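Local structure of L-2,4-diaminobutyric acid acetyltransferase (Geobacillus sp., 6SLL) at residues P47-L52 with F87-A92; G72-F77 with T108-Q113. The protein catalyses transfer of an acetyl group from acetyl coenzyme A to L-2,4-diaminobutyric acid, a step in the biosynthesis of the chemical chaperone ectoine. All coordinates share one frame; numbering follows the deposited sequence.

In the fold
Both contacts are buried and meet on one sheet, where strands 69-78 and 85-93 are antiparallel neighbours, yet they bring helices of unlike surroundings against it. Interaction 1 sets helix 47-56 beside 87-92 at the substrate site and near the second subunit; it combines a directed hydrogen bond from a tyrosine hydroxyl to an amide with an oblique sulfur-aromatic contact. Interaction 2 rests helix 102-112 on 72-77 through methyl groups alone, although T108 and N112 of that helix face solvent. The two contacts join through the sheet: W89 N lies 2.8 Å from S75 O, probably a hydrogen bond, and V88 CG1 packs 3.8 Å from I74 CG2.

Interaction 1 (P47-L52 with F87-A92); sequences PYCYML and FVWQVA. With DAB (2,4-diaminobutyric acid), chain G; DAB (2,4-diaminobutyric acid), chain D; COA (coenzyme A), chain F.
Y50 and Q90 have CA atoms 10.9 Å apart, so helix 47-56 and strand 85-93 are bridged by long side chains and not by their backbones. The strand is the central one of the GNAT fold and carries a beta bulge, W89 and Q90 both pairing with S75, which turns these two consecutive side chains toward the helix. Y50 suits its place by length: its OH donates to Q90 OE1 at 2.7 Å, in the carbonyl plane on a lone pair, with ring and amide planes only 7° apart. That bond fixes the flip of the amide, leaving NE2 to donate to OXT of the substrate diaminobutyrate (3.0 Å, 163°) and to D43 O. Beside it, C49 SG, anti to its backbone N (chi1 -178°), approaches the six-membered ring of W89 obliquely, SG lying 3.8 Å from CH2. Y48 faces the second subunit instead: CA of the diaminobutyrate bound there lies 3.7 Å above the centre of its ring, and its OH bonds T125 OG1 of that subunit. With an alanine here, that substrate would probably lose the flat wall against its carbon chain, and the threonine its hydroxyl partner. In this subunit's own site, W89 NE1 makes only a weak bond to the substrate carboxylate, whereas W89 O accepts from the substrate's side-chain amine ND at 2.9 Å.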
ATOM      1  N   PRO B  47      -4.090  -6.135   8.761  1.00  9.52           N
ATOM      2  CA  PRO B  47      -3.445  -5.326   9.790  1.00  9.21           C
ATOM      3  C   PRO B  47      -2.035  -4.921   9.360  1.00  9.18           C
ATOM      4  O   PRO B  47      -1.620  -3.785   9.596  1.00  9.73           O
ATOM      5  CB  PRO B  47      -3.528  -6.209  11.015  1.00 10.87           C
ATOM      6  CG  PRO B  47      -4.760  -7.064  10.758  1.00 11.25           C
ATOM      7  CD  PRO B  47      -4.772  -7.317   9.314  1.00 11.57           C
ATOM      8  N   TYR B  48      -1.307  -5.859   8.797  1.00  9.56           N
ATOM      9  CA  TYR B  48       0.077  -5.597   8.344  1.00  9.17           C
ATOM     10  C   TYR B  48       0.104  -4.393   7.404  1.00  8.83           C
ATOM     11  O   TYR B  48       1.044  -3.593   7.487  1.00  9.46           O
ATOM     12  CB  TYR B  48       0.610  -6.869   7.653  1.00 10.01           C
ATOM     13  CG  TYR B  48       2.060  -6.823   7.295  1.00  9.29           C
ATOM     14  CD1 TYR B  48       2.465  -6.245   6.091  1.00  9.73           C
ATOM     15  CD2 TYR B  48       3.030  -7.385   8.071  1.00  9.92           C
ATOM     16  CE1 TYR B  48       3.768  -6.234   5.727  1.00 10.13           C
ATOM     17  CE2 TYR B  48       4.352  -7.373   7.748  1.00  9.83           C
ATOM     18  CZ  TYR B  48       4.761  -6.830   6.558  1.00  9.44           C
ATOM     19  OH  TYR B  48       6.060  -6.821   6.129  1.00 10.44           O
ATOM     20  N   CYS B  49      -0.845  -4.277   6.481  1.00  8.81           N
ATOM     21  CA  CYS B  49      -0.913  -3.122   5.594  1.00  8.57           C
ATOM     22  C   CYS B  49      -0.903  -1.839   6.357  1.00  8.76           C
ATOM     23  O   CYS B  49      -0.210  -0.876   5.998  1.00  8.95           O
ATOM     24  CB  CYS B  49      -2.138  -3.253   4.705  1.00  8.86           C
ATOM     25  SG  CYS B  49      -2.341  -1.927   3.490  1.00 10.38           S
ATOM     26  N   TYR B  50      -1.723  -1.743   7.401  1.00  8.43           N
ATOM     27  CA  TYR B  50      -1.778  -0.501   8.167  1.00  8.60           C
ATOM     28  C   TYR B  50      -0.547  -0.279   8.990  1.00  8.68           C
ATOM     29  O   TYR B  50      -0.168   0.912   9.199  1.00  9.52           O
ATOM     30  CB  TYR B  50      -3.104  -0.461   8.989  1.00  9.28           C
ATOM     31  CG  TYR B  50      -4.307  -0.511   8.082  1.00  8.53           C
ATOM     32  CD1 TYR B  50      -4.655   0.598   7.322  1.00  9.09           C
ATOM     33  CD2 TYR B  50      -5.049  -1.654   7.934  1.00  8.82           C
ATOM     34  CE1 TYR B  50      -5.694   0.541   6.416  1.00  9.06           C
ATOM     35  CE2 TYR B  50      -6.091  -1.713   7.009  1.00  9.27           C
ATOM     36  CZ  TYR B  50      -6.419  -0.612   6.262  1.00  8.65           C
ATOM     37  OH  TYR B  50      -7.404  -0.733   5.318  1.00  9.53           O
ATOM     38  N   MET B  51       0.150  -1.289   9.401  1.00  8.88           N
ATOM     39  CA  MET B  51       1.486  -1.114  10.005  1.00  9.11           C
ATOM     40  C   MET B  51       2.438  -0.552   9.006  1.00  9.13           C
ATOM     41  O   MET B  51       3.216   0.372   9.325  1.00 10.05           O
ATOM     42  CB  MET B  51       1.997  -2.491  10.512  1.00 10.28           C
ATOM     43  CG  MET B  51       1.227  -3.042  11.594  1.00 10.43           C
ATOM     44  SD  MET B  51       1.773  -4.719  12.061  1.00 12.28           S
ATOM     45  CE  MET B  51       0.387  -5.173  13.077  1.00 12.87           C
ATOM     46  N   LEU B  52       2.424  -1.036   7.747  1.00  9.79           N
ATOM     47  CA  LEU B  52       3.276  -0.473   6.699  1.00  9.89           C
ATOM     48  C   LEU B  52       3.013   0.950   6.462  1.00  9.44           C
ATOM     49  O   LEU B  52       3.955   1.756   6.252  1.00 10.94           O
ATOM     50  CB  LEU B  52       3.161  -1.155   5.375  1.00 13.84           C
ATOM     51  CG  LEU B  52       3.606  -2.503   5.209  1.00 14.07           C
ATOM     52  CD1 LEU B  52       3.488  -2.918   3.721  1.00 12.97           C
ATOM     53  CD2 LEU B  52       5.078  -2.678   5.649  1.00 13.13           C
ATOM     54  N   PHE B  87      -1.985  10.606  -3.964  1.00  8.62           N
ATOM     55  CA  PHE B  87      -3.137   9.704  -4.011  1.00  8.28           C
ATOM     56  C   PHE B  87      -3.663   9.515  -2.593  1.00  8.76           C
ATOM     57  O   PHE B  87      -2.884   9.098  -1.708  1.00  9.15           O
ATOM     58  CB  PHE B  87      -2.726   8.351  -4.619  1.00  9.03           C
ATOM     59  CG  PHE B  87      -3.939   7.452  -4.754  1.00  8.74           C
ATOM     60  CD1 PHE B  87      -4.772   7.578  -5.805  1.00 10.16           C
ATOM     61  CD2 PHE B  87      -4.206   6.504  -3.824  1.00 10.05           C
ATOM     62  CE1 PHE B  87      -5.871   6.781  -5.945  1.00 11.80           C
ATOM     63  CE2 PHE B  87      -5.311   5.677  -3.954  1.00 11.29           C
ATOM     64  CZ  PHE B  87      -6.159   5.847  -5.032  1.00 12.67           C
ATOM     65  N   VAL B  88      -4.932   9.836  -2.395  1.00  7.91           N
ATOM     66  CA  VAL B  88      -5.573   9.635  -1.121  1.00  8.53           C
ATOM     67  C   VAL B  88      -6.310   8.327  -1.193  1.00  8.46           C
ATOM     68  O   VAL B  88      -7.227   8.145  -2.062  1.00  9.43           O
ATOM     69  CB  VAL B  88      -6.474  10.779  -0.695  1.00  9.60           C
ATOM     70  CG1 VAL B  88      -7.198  10.450   0.572  1.00 10.74           C
ATOM     71  CG2 VAL B  88      -5.672  12.062  -0.580  1.00 11.49           C
ATOM     72  N   TRP B  89      -5.933   7.341  -0.380  1.00  8.31           N
ATOM     73  CA  TRP B  89      -6.393   5.973  -0.436  1.00  8.32           C
ATOM     74  C   TRP B  89      -7.621   5.776   0.385  1.00  8.70           C
ATOM     75  O   TRP B  89      -8.710   5.515  -0.188  1.00 10.95           O
ATOM     76  CB  TRP B  89      -5.235   5.052  -0.069  1.00  8.78           C
ATOM     77  CG  TRP B  89      -5.503   3.585  -0.151  1.00  8.95           C
ATOM     78  CD1 TRP B  89      -6.666   2.923  -0.501  1.00 10.46           C
ATOM     79  CD2 TRP B  89      -4.533   2.565   0.130  1.00  9.64           C
ATOM     80  NE1 TRP B  89      -6.428   1.585  -0.411  1.00 11.44           N
ATOM     81  CE2 TRP B  89      -5.149   1.334  -0.011  1.00 11.24           C
ATOM     82  CE3 TRP B  89      -3.212   2.616   0.507  1.00 11.03           C
ATOM     83  CZ2 TRP B  89      -4.486   0.138   0.166  1.00 13.38           C
ATOM     84  CZ3 TRP B  89      -2.516   1.409   0.671  1.00 14.01           C
ATOM     85  CH2 TRP B  89      -3.180   0.206   0.517  1.00 15.07           C
ATOM     86  N   GLN B  90      -7.562   5.880   1.720  1.00  8.21           N
ATOM     87  CA  GLN B  90      -8.751   5.684   2.571  1.00  8.20           C
ATOM     88  C   GLN B  90      -8.884   6.868   3.522  1.00  8.45           C
ATOM     89  O   GLN B  90      -7.888   7.286   4.137  1.00 10.12           O
ATOM     90  CB  GLN B  90      -8.668   4.360   3.359  1.00  8.83           C
ATOM     91  CG  GLN B  90      -8.700   3.150   2.444  1.00  9.29           C
ATOM     92  CD  GLN B  90      -8.700   1.831   3.154  1.00  9.44           C
ATOM     93  OE1 GLN B  90      -7.828   1.558   3.970  1.00 10.77           O
ATOM     94  NE2 GLN B  90      -9.681   1.012   2.863  1.00 10.08           N
ATOM     95  N   VAL B  91     -10.109   7.329   3.677  1.00  8.62           N
ATOM     96  CA  VAL B  91     -10.486   8.303   4.699  1.00  8.87           C
ATOM     97  C   VAL B  91     -11.559   7.700   5.548  1.00  8.70           C
ATOM     98  O   VAL B  91     -12.617   7.328   4.970  1.00 10.07           O
ATOM     99  CB  VAL B  91     -10.914   9.653   4.086  1.00 10.33           C
ATOM    100  CG1 VAL B  91     -11.229  10.654   5.142  1.00 12.15           C
ATOM    101  CG2 VAL B  91     -10.000  10.175   3.013  1.00 12.43           C
ATOM    102  N   ALA B  92     -11.385   7.659   6.836  1.00  8.96           N
ATOM    103  CA  ALA B  92     -12.406   7.070   7.742  1.00  9.20           C
ATOM    104  C   ALA B  92     -12.543   7.936   8.983  1.00  9.17           C
ATOM    105  O   ALA B  92     -11.514   8.331   9.551  1.00  8.98           O
ATOM    106  CB  ALA B  92     -11.951   5.668   8.174  1.00 11.22           C
TER
HETATM  107  N   DAB G 202     -12.980   1.516  -1.601  1.00 13.99           N
HETATM  108  CA  DAB G 202     -11.517   1.808  -1.687  1.00 11.16           C
HETATM  109  C   DAB G 202     -10.899   1.444  -0.354  1.00 10.71           C
HETATM  110  O   DAB G 202      -9.676   1.362  -0.342  1.00 12.18           O
HETATM  111  CB  DAB G 202     -11.252   3.272  -2.053  1.00 11.46           C
HETATM  112  CG  DAB G 202     -11.609   4.274  -1.000  1.00 11.84           C
HETATM  113  ND  DAB G 202     -11.286   5.645  -1.497  1.00 12.68           N
HETATM  114  OXT DAB G 202     -11.605   1.279   0.634  1.00 12.27           O
HETATM  115  N   DAB D 202       2.919 -11.541   6.190  1.00 14.03           N
HETATM  116  CA  DAB D 202       3.126 -10.245   5.500  1.00 12.02           C
HETATM  117  C   DAB D 202       2.152 -10.120   4.327  1.00 12.09           C
HETATM  118  O   DAB D 202       1.668 -11.163   3.871  1.00 13.50           O
HETATM  119  CB  DAB D 202       4.570  -9.953   5.129  1.00 12.38           C
HETATM  120  CG  DAB D 202       5.046 -10.799   4.042  1.00 13.17           C
HETATM  121  ND  DAB D 202       6.505 -10.467   3.794  1.00 13.16           N
HETATM  122  OXT DAB D 202       2.015  -8.997   3.862  1.00 13.54           O
HETATM  123  N1A COA F 201     -24.738  14.277   5.601  1.00 16.50           N
HETATM  124  C2A COA F 201     -24.513  15.422   4.941  1.00 17.35           C
HETATM  125  N3A COA F 201     -23.347  16.039   4.734  1.00 16.74           N
HETATM  126  C4A COA F 201     -22.306  15.394   5.330  1.00 15.18           C
HETATM  127  C5A COA F 201     -22.428  14.188   6.009  1.00 13.04           C
HETATM  128  C6A COA F 201     -23.697  13.591   6.150  1.00 15.02           C
HETATM  129  N6A COA F 201     -23.946  12.489   6.795  1.00 16.39           N
HETATM  130  N7A COA F 201     -21.182  13.861   6.527  1.00 13.74           N
HETATM  131  C8A COA F 201     -20.342  14.787   6.090  1.00 13.31           C
HETATM  132  N9A COA F 201     -20.995  15.704   5.335  1.00 14.71           N
HETATM  133  C1B COA F 201     -20.412  16.797   4.687  1.00 17.17           C
HETATM  134  C2B COA F 201     -20.129  17.966   5.638  1.00 16.92           C
HETATM  135  O2B COA F 201     -21.241  18.784   5.776  1.00 21.27           O
HETATM  136  C3B COA F 201     -18.889  18.529   4.968  1.00 19.78           C
HETATM  137  O3B COA F 201     -19.342  19.212   3.724  1.00 26.06           O
HETATM  138  P3B COA F 201     -19.437  20.832   3.647  1.00 29.43           P
HETATM  139  O7A COA F 201     -17.927  21.156   3.628  1.00 42.98           O
HETATM  140  O8A COA F 201     -20.306  21.097   2.407  1.00 34.22           O
HETATM  141  O9A COA F 201     -19.703  21.435   5.118  1.00 54.54           O
HETATM  142  C4B COA F 201     -18.178  17.298   4.472  1.00 18.66           C
HETATM  143  O4B COA F 201     -19.159  16.334   4.181  1.00 17.83           O
HETATM  144  C5B COA F 201     -17.074  16.907   5.457  1.00 17.03           C
HETATM  145  O5B COA F 201     -17.638  16.727   6.779  1.00 13.40           O
HETATM  146  P1A COA F 201     -16.794  16.184   8.012  1.00 12.41           P
HETATM  147  O1A COA F 201     -17.589  16.427   9.232  1.00 12.95           O
HETATM  148  O2A COA F 201     -15.392  16.660   7.950  1.00 13.35           O
HETATM  149  O3A COA F 201     -16.836  14.611   7.665  1.00 11.10           O
HETATM  150  P2A COA F 201     -16.688  13.401   8.723  1.00 11.20           P
HETATM  151  O4A COA F 201     -15.640  13.709   9.720  1.00 10.51           O
HETATM  152  O5A COA F 201     -18.047  13.047   9.238  1.00 12.20           O
HETATM  153  O6A COA F 201     -16.135  12.264   7.813  1.00 10.67           O
HETATM  154  CBP COA F 201     -16.324  10.550   6.131  1.00 11.28           C
HETATM  155  CCP COA F 201     -16.605  11.990   6.472  1.00 11.48           C
HETATM  156  CDP COA F 201     -16.611  10.360   4.612  1.00 12.96           C
HETATM  157  CEP COA F 201     -14.898  10.239   6.413  1.00 11.97           C
HETATM  158  CAP COA F 201     -17.279   9.686   7.019  1.00 12.29           C
HETATM  159  OAP COA F 201     -18.642   9.946   6.591  1.00 14.45           O
HETATM  160  C9P COA F 201     -17.045   8.215   6.991  1.00 12.97           C
HETATM  161  O9P COA F 201     -16.026   7.656   7.433  1.00 12.30           O
HETATM  162  N8P COA F 201     -18.073   7.528   6.426  0.70 12.31           N
HETATM  163  C7P COA F 201     -18.203   6.164   6.262  0.70 14.17           C
HETATM  164  C6P COA F 201     -19.750   5.707   6.336  0.70 14.58           C
HETATM  165  C5P COA F 201     -20.500   5.952   5.069  0.70 12.74           C
HETATM  166  O5P COA F 201     -20.422   7.111   4.529  0.70 13.74           O
HETATM  167  N4P COA F 201     -21.249   5.104   4.635  0.70 15.56           N
HETATM  168  C3P COA F 201     -22.089   5.288   3.378  0.70 18.68           C
HETATM  169  C2P COA F 201     -22.782   3.760   3.027  0.70 18.95           C
HETATM  170  S1P COA F 201     -24.096   3.546   4.189  0.60 17.77           S

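Interaction 2 (G72-F77 with T108-Q113); sequences GFISAF and TGLMNQ
L110 places CG anti to its backbone N (chi1 175°), and its second torsion (57°, measured to CD1) leaves the other branch, CD2, extended away from CA, where it meets two residues of strand 69-78. On the strand side I74 holds CG2, the branch anti to its own N, toward the helix. The two methyls meet at 3.9 Å between L110 CD2 and I74 CG2, and the same CD2 lies 4.0 Å from A76 CB. One leucine branch thus touches two alternate residues of the strand, while S75 between them points to the other face of the sheet and bonds Q90 N through OG. A beta-branched isoleucine suits a strand, and the single methyl of A76 is enough to meet the leucine branch. Helix 102-112 is the connection of a beta-alpha-beta crossover in the GNAT fold, linking the parallel neighbours 85-93 and 121-125, and here it also covers the adjoining strand 69-78. I74 also packs on V91, and L110 on C116. Next to the packed leucine, the chain is tied back on itself: Q113 NE2 donates to G109 O at 2.9 Å, nearly straight (164°) and within the amide plane, but from above the carbonyl plane. N112 N reaches G109 O from the opposite face at 3.1 Å, so two donors grip that carbonyl.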
ATOM      1  N   GLY B  72     -10.201   8.919  13.579  1.00  9.33           N
ATOM      2  CA  GLY B  72     -10.069   9.242  12.162  1.00  8.44           C
ATOM      3  C   GLY B  72      -8.765   8.780  11.647  1.00  8.44           C
ATOM      4  O   GLY B  72      -7.739   8.725  12.361  1.00  9.12           O
ATOM      5  N   PHE B  73      -8.736   8.500  10.341  1.00  8.15           N
ATOM      6  CA  PHE B  73      -7.479   8.101   9.628  1.00  8.07           C
ATOM      7  C   PHE B  73      -7.620   8.549   8.195  1.00  8.36           C
ATOM      8  O   PHE B  73      -8.685   8.416   7.565  1.00  9.30           O
ATOM      9  CB  PHE B  73      -7.292   6.591   9.708  1.00  9.21           C
ATOM     10  CG  PHE B  73      -6.093   6.063   8.961  1.00  8.70           C
ATOM     11  CD1 PHE B  73      -4.841   6.245   9.453  1.00  9.62           C
ATOM     12  CD2 PHE B  73      -6.248   5.304   7.826  1.00  9.38           C
ATOM     13  CE1 PHE B  73      -3.735   5.707   8.824  1.00 10.33           C
ATOM     14  CE2 PHE B  73      -5.182   4.734   7.163  1.00 10.10           C
ATOM     15  CZ  PHE B  73      -3.918   4.943   7.673  1.00  9.79           C
ATOM     16  N   ILE B  74      -6.489   9.015   7.655  1.00  7.96           N
ATOM     17  CA  ILE B  74      -6.287   9.156   6.188  1.00  8.18           C
ATOM     18  C   ILE B  74      -5.021   8.507   5.822  1.00  8.21           C
ATOM     19  O   ILE B  74      -3.934   8.836   6.360  1.00  9.87           O
ATOM     20  CB  ILE B  74      -6.302  10.651   5.720  1.00  9.62           C
ATOM     21  CG1 ILE B  74      -7.493  11.316   6.058  1.00 11.30           C
ATOM     22  CG2 ILE B  74      -6.033  10.665   4.199  1.00 11.86           C
ATOM     23  CD1 ILE B  74      -7.607  12.706   5.512  1.00 14.18           C
ATOM     24  N   SER B  75      -5.062   7.623   4.799  1.00  8.73           N
ATOM     25  CA  SER B  75      -3.866   7.127   4.162  1.00  8.85           C
ATOM     26  C   SER B  75      -3.681   7.803   2.795  1.00  8.47           C
ATOM     27  O   SER B  75      -4.644   7.984   2.028  1.00  9.40           O
ATOM     28  CB  SER B  75      -3.928   5.652   3.961  1.00  9.78           C
ATOM     29  OG  SER B  75      -5.117   5.239   3.323  1.00  9.76           O
ATOM     30  N   ALA B  76      -2.429   8.151   2.491  1.00  8.20           N
ATOM     31  CA  ALA B  76      -2.119   8.724   1.197  1.00  7.96           C
ATOM     32  C   ALA B  76      -0.686   8.455   0.927  1.00  8.58           C
ATOM     33  O   ALA B  76       0.141   8.149   1.789  1.00  8.72           O
ATOM     34  CB  ALA B  76      -2.374  10.234   1.204  1.00  9.69           C
ATOM     35  N   PHE B  77      -0.279   8.651  -0.359  1.00  8.60           N
ATOM     36  CA  PHE B  77       1.117   8.515  -0.805  1.00  9.15           C
ATOM     37  C   PHE B  77       1.330   9.349  -2.023  1.00  9.37           C
ATOM     38  O   PHE B  77       0.377   9.568  -2.817  1.00 10.07           O
ATOM     39  CB  PHE B  77       1.542   7.050  -1.019  1.00  9.30           C
ATOM     40  CG  PHE B  77       0.675   6.326  -2.015  1.00  9.68           C
ATOM     41  CD1 PHE B  77       0.833   6.459  -3.389  1.00 10.29           C
ATOM     42  CD2 PHE B  77      -0.352   5.518  -1.590  1.00 11.27           C
ATOM     43  CE1 PHE B  77      -0.020   5.822  -4.292  1.00 12.31           C
ATOM     44  CE2 PHE B  77      -1.170   4.857  -2.505  1.00 12.03           C
ATOM     45  CZ  PHE B  77      -1.024   4.994  -3.844  1.00 12.47           C
ATOM     46  N   THR B 108      -7.231  18.847   5.357  1.00 10.59           N
ATOM     47  CA  THR B 108      -6.559  20.149   5.329  1.00 11.36           C
ATOM     48  C   THR B 108      -5.210  19.955   6.029  1.00 11.15           C
ATOM     49  O   THR B 108      -4.135  20.438   5.540  1.00 12.09           O
ATOM     50  CB  THR B 108      -7.407  21.186   6.089  1.00 13.37           C
ATOM     51  OG1 THR B 108      -8.594  21.376   5.333  1.00 18.01           O
ATOM     52  CG2 THR B 108      -6.672  22.500   6.307  1.00 15.99           C
ATOM     53  N   GLY B 109      -5.171  19.296   7.161  1.00 10.97           N
ATOM     54  CA  GLY B 109      -3.909  19.105   7.859  1.00 12.42           C
ATOM     55  C   GLY B 109      -2.939  18.271   7.103  1.00 11.62           C
ATOM     56  O   GLY B 109      -1.720  18.583   7.066  1.00 12.33           O
ATOM     57  N   LEU B 110      -3.368  17.238   6.396  1.00 11.15           N
ATOM     58  CA  LEU B 110      -2.491  16.456   5.572  1.00 11.67           C
ATOM     59  C   LEU B 110      -1.804  17.311   4.536  1.00 11.19           C
ATOM     60  O   LEU B 110      -0.582  17.190   4.291  1.00 11.35           O
ATOM     61  CB  LEU B 110      -3.288  15.346   4.885  1.00 12.11           C
ATOM     62  CG  LEU B 110      -2.557  14.470   3.878  1.00 14.00           C
ATOM     63  CD1 LEU B 110      -1.314  13.797   4.525  1.00 17.27           C
ATOM     64  CD2 LEU B 110      -3.506  13.475   3.279  1.00 17.63           C
ATOM     65  N   MET B 111      -2.496  18.213   3.943  1.00 10.53           N
ATOM     66  CA  MET B 111      -1.945  19.010   2.874  1.00 11.13           C
ATOM     67  C   MET B 111      -0.959  20.066   3.375  1.00 11.47           C
ATOM     68  O   MET B 111      -0.227  20.624   2.574  1.00 13.70           O
ATOM     69  CB  MET B 111      -3.032  19.642   2.013  1.00 11.69           C
ATOM     70  CG  MET B 111      -3.860  18.583   1.283  1.00 13.37           C
ATOM     71  SD  MET B 111      -3.142  17.214   0.571  1.00 18.46           S
ATOM     72  CE  MET B 111      -2.387  18.167  -0.377  1.00 11.19           C
ATOM     73  N   ASN B 112      -0.855  20.293   4.683  1.00 11.12           N
ATOM     74  CA  ASN B 112       0.189  21.154   5.254  1.00 11.87           C
ATOM     75  C   ASN B 112       1.460  20.396   5.555  1.00 11.74           C
ATOM     76  O   ASN B 112       2.462  21.028   5.924  1.00 13.32           O
ATOM     77  CB  ASN B 112      -0.309  21.778   6.577  1.00 11.99           C
ATOM     78  CG  ASN B 112      -1.471  22.719   6.413  1.00 11.83           C
ATOM     79  OD1 ASN B 112      -1.536  23.427   5.414  1.00 13.54           O
ATOM     80  ND2 ASN B 112      -2.340  22.745   7.405  1.00 13.23           N
ATOM     81  N   GLN B 113       1.466  19.079   5.541  1.00 11.43           N
ATOM     82  CA  GLN B 113       2.614  18.357   6.000  1.00 11.37           C
ATOM     83  C   GLN B 113       3.789  18.609   5.133  1.00 10.60           C
ATOM     84  O   GLN B 113       3.687  18.808   3.897  1.00 10.91           O
ATOM     85  CB  GLN B 113       2.308  16.860   6.094  1.00 12.90           C
ATOM     86  CG  GLN B 113       1.176  16.591   7.107  1.00 15.69           C
ATOM     87  CD  GLN B 113       1.353  17.348   8.458  1.00 17.25           C
ATOM     88  OE1 GLN B 113       2.438  17.123   9.093  1.00 18.14           O
ATOM     89  NE2 GLN B 113       0.461  18.229   8.936  1.00 18.44           N
TER